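Antifreeze protein (Marinomonas primoryensis, PDB 3P4G) binds ice as a hyperactive, calcium-dependent antifreeze protein, probably through ordered waters anchored on its long beta-helical surface. Local coordinates at residues 77-80 with 85-88. Sequence-based numbering, arbitrary orientation.
Sequences LDMG and QLYV. With CA (calcium ion), chain F; CA (calcium ion), chain G.
M79 and L86 meet inside a right-handed, calcium-binding beta-helix, where the chain leaves strand 77-78, turns past two calcium ions and comes back across the core as strand 85-88. No hydrogen bond joins the two segments; what bridges the interior is mainly apolar side chain, with one methyl also against a backbone carbonyl. M79 starts with CG anti to its carbonyl carbon (chi1 -60°) and then bends at both later torsions, which carries the sulfur and methyl over to L86 at about a right angle to the leucine side chain. M79 CE lies 3.9 Å from L86 CB, with the sulfur alongside. M79 CE also sits 3.5 Å from the backbone Q85 O. Two residues before M79, L77 likewise points into the core and meets L86 tip to tip: L77 CD2 is 4.0 Å from L86 CD2 and equally near L86 CD1, so a single methyl faces both branches of the fork. V59 of the preceding coil touches both M79 and L86, continuing the core along the helix axis. The backbone of this corner serves the metals. M79 O binds one calcium ion at 2.3 Å and G80 O the next at 2.4 Å, with D84 contributing a carboxylate oxygen to each. Beside them, D78 closes an Asx turn: G80 N donates to D78 OD1 over 2.9 Å, approaching from above the carboxylate plane, 45° out of it.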
loop_
_atom_site.group_PDB
_atom_site.type_symbol
_atom_site.label_atom_id
_atom_site.label_comp_id
_atom_site.label_asym_id
_atom_site.label_seq_id
_atom_site.Cartn_x
_atom_site.Cartn_y
_atom_site.Cartn_z
ATOM N N LEU A 77 -4.803 5.915 -23.598
ATOM C CA LEU A 77 -4.479 7.315 -23.377
ATOM C C LEU A 77 -2.996 7.364 -22.981
ATOM O O LEU A 77 -2.614 6.750 -21.988
ATOM C CB LEU A 77 -5.396 7.855 -22.277
ATOM C CG LEU A 77 -5.145 9.226 -21.698
ATOM C CD1 LEU A 77 -4.767 10.284 -22.660
ATOM C CD2 LEU A 77 -6.458 9.623 -20.987
ATOM N N ASP A 78 -2.189 8.063 -23.789
ATOM C CA ASP A 78 -0.738 8.156 -23.557
ATOM C C ASP A 78 -0.346 9.632 -23.417
ATOM O O ASP A 78 -0.595 10.444 -24.340
ATOM C CB ASP A 78 -0.019 7.416 -24.715
ATOM C CG ASP A 78 1.486 7.379 -24.587
ATOM O OD1 ASP A 78 2.082 7.882 -23.625
ATOM O OD2 ASP A 78 2.116 6.834 -25.529
ATOM N N MET A 79 0.187 9.984 -22.252
ATOM C CA MET A 79 0.537 11.401 -21.957
ATOM C C MET A 79 1.927 11.678 -22.554
ATOM O O MET A 79 2.322 12.841 -22.753
ATOM C CB MET A 79 0.505 11.689 -20.457
ATOM C CG MET A 79 -0.883 11.437 -19.822
ATOM S SD MET A 79 -2.225 12.453 -20.547
ATOM C CE MET A 79 -1.833 14.129 -19.995
ATOM N N GLY A 80 2.628 10.599 -22.876
ATOM C CA GLY A 80 3.948 10.648 -23.548
ATOM C C GLY A 80 5.070 11.136 -22.660
ATOM O O GLY A 80 4.952 11.239 -21.405
ATOM N N GLN A 85 -0.186 16.415 -17.270
ATOM C CA GLN A 85 -1.209 16.568 -16.212
ATOM C C GLN A 85 -2.527 16.095 -16.789
ATOM O O GLN A 85 -2.973 16.612 -17.837
ATOM C CB GLN A 85 -1.306 18.027 -15.843
ATOM C CG GLN A 85 -2.173 18.283 -14.598
ATOM C CD GLN A 85 -2.119 19.746 -14.168
ATOM O OE1 GLN A 85 -1.081 20.395 -14.284
ATOM N NE2 GLN A 85 -3.245 20.265 -13.683
ATOM N N LEU A 86 -3.114 15.097 -16.143
ATOM C CA LEU A 86 -4.356 14.468 -16.617
ATOM C C LEU A 86 -5.453 14.578 -15.608
ATOM O O LEU A 86 -5.240 14.350 -14.400
ATOM C CB LEU A 86 -4.084 12.996 -17.001
ATOM C CG LEU A 86 -5.330 12.133 -17.268
ATOM C CD1 LEU A 86 -6.087 12.695 -18.495
ATOM C CD2 LEU A 86 -4.876 10.681 -17.524
ATOM N N TYR A 87 -6.650 14.973 -16.079
ATOM C CA TYR A 87 -7.824 14.966 -15.230
ATOM C C TYR A 87 -8.874 14.130 -15.964
ATOM O O TYR A 87 -9.092 14.331 -17.146
ATOM C CB TYR A 87 -8.335 16.386 -15.047
ATOM C CG TYR A 87 -9.683 16.432 -14.333
ATOM C CD1 TYR A 87 -9.761 16.282 -12.951
ATOM C CD2 TYR A 87 -10.858 16.629 -15.052
ATOM C CE1 TYR A 87 -11.004 16.315 -12.305
ATOM C CE2 TYR A 87 -12.098 16.682 -14.413
ATOM C CZ TYR A 87 -12.156 16.538 -13.053
ATOM O OH TYR A 87 -13.378 16.559 -12.408
ATOM N N VAL A 88 -9.442 13.150 -15.285
ATOM C CA VAL A 88 -10.620 12.402 -15.784
ATOM C C VAL A 88 -11.756 12.451 -14.720
ATOM O O VAL A 88 -11.544 11.978 -13.591
ATOM C CB VAL A 88 -10.253 10.927 -16.069
ATOM C CG1 VAL A 88 -11.524 10.181 -16.481
ATOM C CG2 VAL A 88 -9.177 10.811 -17.148
HETATM CA CA CA F . 3.716 14.694 -23.027
HETATM CA CA CA G . 4.862 12.042 -19.157
#